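Local coordinates for aerobic respiration control sensor protein ArcB (Escherichia coli, PDB 2A0B) that senses anaerobic conditions as a membrane histidine kinase and activates the regulator ArcA by a four-step phosphorelay that uses this histidine-containing phosphotransfer domain, at residues V44-L47 / E48-T52; V60-G63 / H64-K67. All blocks are in the same frame, centred on the assembly; numbering follows the deposited sequence. Where two conformers were deposited one is given.

Interaction 1 (V44-L47 / E48-T52)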
loop_
_atom_site.group_PDB
_atom_site.type_symbol
_atom_site.label_atom_id
_atom_site.label_comp_id
_atom_site.label_asym_id
_atom_site.label_seq_id
_atom_site.Cartn_x
_atom_site.Cartn_y
_atom_site.Cartn_z
ATOM N N VAL A 44 8.718 -4.510 2.073
ATOM C CA VAL A 44 9.419 -3.934 0.857
ATOM C C VAL A 44 10.766 -4.611 0.714
ATOM O O VAL A 44 11.139 -4.947 -0.434
ATOM C CB VAL A 44 9.496 -2.432 1.034
ATOM C CG1 VAL A 44 10.501 -1.837 -0.013
ATOM C CG2 VAL A 44 8.187 -1.698 0.836
ATOM N N SER A 45 11.469 -4.938 1.799
ATOM C CA SER A 45 12.715 -5.669 1.697
ATOM C C SER A 45 12.536 -7.029 1.049
ATOM O O SER A 45 13.368 -7.516 0.265
ATOM C CB SER A 45 13.420 -5.776 3.051
ATOM O OG SER A 45 13.627 -4.463 3.557
ATOM N N VAL A 46 11.439 -7.749 1.330
ATOM C CA VAL A 46 11.172 -9.032 0.701
ATOM C C VAL A 46 10.885 -8.833 -0.787
ATOM O O VAL A 46 11.371 -9.640 -1.587
ATOM C CB VAL A 46 9.986 -9.776 1.361
ATOM C CG1 VAL A 46 9.531 -10.984 0.561
ATOM C CG2 VAL A 46 10.445 -10.193 2.768
ATOM N N LEU A 47 10.134 -7.812 -1.190
ATOM C CA LEU A 47 9.905 -7.507 -2.583
ATOM C C LEU A 47 11.273 -7.341 -3.306
ATOM O O LEU A 47 11.413 -7.963 -4.360
ATOM C CB LEU A 47 9.168 -6.198 -2.884
ATOM C CG LEU A 47 7.655 -6.227 -2.910
ATOM C CD1 LEU A 47 7.112 -4.811 -3.028
ATOM C CD2 LEU A 47 7.154 -7.124 -4.056
ATOM N N GLU A 48 12.113 -6.541 -2.707
ATOM C CA GLU A 48 13.421 -6.271 -3.351
ATOM C C GLU A 48 14.268 -7.508 -3.463
ATOM O O GLU A 48 14.923 -7.702 -4.508
ATOM C CB GLU A 48 14.213 -5.241 -2.542
ATOM C CG GLU A 48 13.558 -3.901 -2.371
ATOM C CD GLU A 48 13.726 -2.973 -3.550
ATOM O OE1 GLU A 48 13.924 -3.442 -4.686
ATOM O OE2 GLU A 48 13.680 -1.756 -3.291
ATOM N N SER A 49 14.312 -8.346 -2.426
ATOM C CA SER A 49 15.184 -9.524 -2.508
ATOM C C SER A 49 14.638 -10.481 -3.555
ATOM O O SER A 49 15.389 -11.020 -4.393
ATOM C CB SER A 49 15.477 -10.095 -1.137
ATOM O OG SER A 49 14.358 -10.758 -0.611
ATOM N N ASN A 50 13.308 -10.578 -3.681
ATOM C CA ASN A 50 12.719 -11.420 -4.718
ATOM C C ASN A 50 12.984 -10.856 -6.121
ATOM O O ASN A 50 13.214 -11.591 -7.095
ATOM C CB ASN A 50 11.207 -11.574 -4.449
ATOM C CG ASN A 50 10.945 -12.657 -3.409
ATOM O OD1 ASN A 50 10.256 -12.463 -2.401
ATOM N ND2 ASN A 50 11.436 -13.866 -3.678
ATOM N N LEU A 51 12.994 -9.533 -6.233
ATOM C CA LEU A 51 13.253 -8.888 -7.527
ATOM C C LEU A 51 14.695 -9.269 -7.924
ATOM O O LEU A 51 14.873 -9.728 -9.057
ATOM C CB LEU A 51 13.080 -7.387 -7.452
ATOM C CG LEU A 51 13.300 -6.611 -8.757
ATOM C CD1 LEU A 51 12.351 -7.091 -9.860
ATOM C CD2 LEU A 51 13.223 -5.121 -8.521
ATOM N N THR A 52 15.610 -9.178 -6.982
ATOM C CA THR A 52 17.017 -9.529 -7.292
ATOM C C THR A 52 17.203 -10.971 -7.707
ATOM O O THR A 52 17.925 -11.322 -8.657
ATOM C CB THR A 52 17.926 -9.270 -6.089
ATOM O OG1 THR A 52 17.926 -7.861 -5.851
ATOM C CG2 THR A 52 19.358 -9.758 -6.346
#
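Val-46 holds CG1 opposite its backbone N (chi1 169°) while Asn-50, one turn further on, lays its CG beside the backbone N (chi1 -82°), which places the two side chains next to each other, running in one direction off the helix. The meeting is between a methyl and an amide oxygen: CG1 of Val-46 lies 3.4 Å from OD1 of Asn-50. That oxygen also comes within 3.1 Å of the carbonyl O of Val-46, a pairing of two acceptors that is no hydrogen bond; the carbonyl is instead engaged by the backbone N of Asn-50.

Beneath the side chains runs the usual i to i+4 bonding of an alpha helix. Glu-48 N reaches Val-44 O at 2.9 Å, and the N-H groups of Ser-49, Asn-50 and Leu-51 bond in the same way to the oxygens of Ser-45, Val-46 and Leu-47. With CG beside its backbone N (chi1 -60°), Glu-48 rests CG 3.3 Å from Val-44 O, and the chain then bends at its second torsion. The hydroxyl of Ser-49 turns back along the helix, with OG 3.3 Å from the O of Val-46 in a weak, unsettled bond.

The two buried residues belong to different faces. Leu-47 packs on Glu-62 and Ile-66 of helix 56-72, while Val-44 touches Met-104, Lys-105 and Trp-108 of helix 93-122, where Lys-105 also forms a weak, long ion pair with Glu-48 in the conformer given. Ser-45 and Ser-49 are exposed, and the OG of Ser-45 bonds to the O of Pro-41. Such division of one amphipathic helix between two neighbours is characteristic of the four-helix bundle, here that of the ArcB HPt domain near the C-terminal end of helix 26-52.

Interaction 2 (V60-G63 / H64-K67)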
loop_
_atom_site.group_PDB
_atom_site.type_symbol
_atom_site.label_atom_id
_atom_site.label_comp_id
_atom_site.label_asym_id
_atom_site.label_seq_id
_atom_site.Cartn_x
_atom_site.Cartn_y
_atom_site.Cartn_z
ATOM N N VAL A 60 5.030 -11.866 -6.771
ATOM C CA VAL A 60 3.583 -11.799 -6.873
ATOM C C VAL A 60 2.989 -12.062 -5.462
ATOM O O VAL A 60 2.003 -11.395 -5.179
ATOM C CB VAL A 60 3.113 -12.870 -7.888
ATOM C CG1 VAL A 60 1.602 -13.077 -7.847
ATOM C CG2 VAL A 60 3.545 -12.423 -9.298
ATOM N N GLU A 61 3.555 -12.981 -4.730
ATOM C CA GLU A 61 2.990 -13.292 -3.392
ATOM C C GLU A 61 3.104 -12.116 -2.431
ATOM O O GLU A 61 2.149 -11.727 -1.752
ATOM C CB GLU A 61 3.690 -14.526 -2.813
ATOM C CG GLU A 61 2.855 -15.781 -3.012
ATOM C CD GLU A 61 3.663 -17.061 -3.082
ATOM O OE1 GLU A 61 4.810 -17.072 -2.581
ATOM O OE2 GLU A 61 3.161 -18.062 -3.653
ATOM N N GLU A 62 4.250 -11.416 -2.482
ATOM C CA GLU A 62 4.452 -10.260 -1.600
ATOM C C GLU A 62 3.623 -9.115 -2.078
ATOM O O GLU A 62 3.049 -8.284 -1.302
ATOM C CB GLU A 62 5.956 -9.946 -1.470
ATOM C CG GLU A 62 6.274 -9.140 -0.224
ATOM C CD GLU A 62 6.114 -9.942 1.068
ATOM O OE1 GLU A 62 5.854 -11.156 1.037
ATOM O OE2 GLU A 62 6.256 -9.310 2.129
ATOM N N GLY A 63 3.479 -8.900 -3.417
ATOM C CA GLY A 63 2.595 -7.878 -3.933
ATOM C C GLY A 63 1.128 -8.053 -3.369
ATOM O O GLY A 63 0.505 -7.102 -3.049
ATOM N N HIS A 64 0.675 -9.307 -3.432
ATOM C CA HIS A 64 -0.697 -9.604 -2.943
ATOM C C HIS A 64 -0.797 -9.304 -1.445
ATOM O O HIS A 64 -1.877 -8.761 -1.078
ATOM C CB HIS A 64 -0.855 -11.115 -3.168
ATOM C CG HIS A 64 -2.247 -11.597 -2.771
ATOM N ND1 HIS A 64 -3.386 -11.241 -3.415
ATOM C CD2 HIS A 64 -2.573 -12.394 -1.707
ATOM C CE1 HIS A 64 -4.447 -11.837 -2.794
ATOM N NE2 HIS A 64 -3.934 -12.511 -1.804
ATOM N N LYS A 65 0.211 -9.629 -0.693
ATOM C CA LYS A 65 0.167 -9.333 0.761
ATOM C C LYS A 65 0.066 -7.836 1.010
ATOM O O LYS A 65 -0.778 -7.330 1.768
ATOM C CB LYS A 65 1.369 -9.950 1.416
ATOM C CG LYS A 65 1.392 -10.112 2.934
ATOM C CD LYS A 65 2.775 -10.562 3.400
ATOM C CE LYS A 65 3.129 -11.915 2.805
ATOM N NZ LYS A 65 4.510 -12.354 3.151
ATOM N N ILE A 66 0.917 -7.059 0.268
ATOM C CA ILE A 66 0.803 -5.608 0.469
ATOM C C ILE A 66 -0.469 -5.060 -0.002
ATOM O O ILE A 66 -1.025 -4.079 0.572
ATOM C CB ILE A 66 2.044 -4.968 -0.303
ATOM C CG1 ILE A 66 3.315 -5.324 0.422
ATOM C CG2 ILE A 66 1.857 -3.467 -0.362
ATOM C CD1 ILE A 66 4.574 -5.134 -0.471
ATOM N N LYS A 67 -1.107 -5.469 -1.121
ATOM C CA LYS A 67 -2.332 -5.041 -1.675
ATOM C C LYS A 67 -3.442 -5.151 -0.526
ATOM O O LYS A 67 -4.156 -4.199 -0.374
ATOM C CB LYS A 67 -2.752 -5.888 -2.878
ATOM C CG LYS A 67 -4.086 -5.462 -3.434
ATOM C CD LYS A 67 -4.665 -6.421 -4.456
ATOM C CE LYS A 67 -6.062 -5.989 -4.912
ATOM N NZ LYS A 67 -6.603 -7.134 -5.738
HETATM O O HOH W 1 6.615 -10.996 4.171
#
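Glu-62 and Lys-65, three residues apart on one helix, cross at a slant and, in the conformer given, join in a salt bridge: NZ of Lys-65 lies 2.8 Å from OE1 of Glu-62, on the syn side and 23° out of the carboxylate plane. The glutamate bends at chi2 (70°) and the lysine at its third torsion, which turns both ends toward each other. A water completes a small ring, donating to OE2 of Glu-62 at 2.7 Å and accepting from Lys-65 NZ, so both carboxylate oxygens are engaged. Were Glu-62 replaced by alanine, the ammonium of Lys-65 would probably lose its charge partner and its water bridge, with less to hold the chain in this position.

The tight side of this turn is formed by Glu-62, Gly-63 and Ile-66, all buried. Ile-66 lays CG1 3.4 Å from the O of Glu-62, the same carbonyl that receives the N-H of Ile-66 at 2.9 Å. Beside the salt bridge and round the helix, the surface turns to solvent: Lys-65, Glu-61 and the phosphorylation-site residue His-64 are exposed. The imidazole of His-64 swings off the helix with CG anti to the backbone N (chi1 -178°), while its CB stays close, 3.4 Å from the O of Glu-61; its ND1 bonds to Gln-86, while NZ of Lys-67 bonds to Gln-83.

Within the bundle, the buried side of helix 56-72 faces helix 26-52, where Glu-62 and Ile-66 both touch Tyr-43, while Val-60 borders the loop residues Gln-86 and Pro-88.

How the interactions relate
Interactions 1 and 2 sit on consecutive helices of the HPt domain, 26-52 and 56-72, with centres 11 Å apart. Interaction 1 comes first along the chain, near the C-terminal end of its helix, and interaction 2 follows in the next; the short connection between the helices folds them against each other. They meet by van der Waals packing: Leu-47 CD1 lies 3.6 Å from Ile-66 CD1, while a methyl of Val-46 lies against the carboxylate carbon of Glu-62 (CG1 to CD 3.6 Å). Two local turns thus share one interhelical seam, and the helix that carries the phosphorylation-site histidine, His-64, is backed by its neighbour in the bundle.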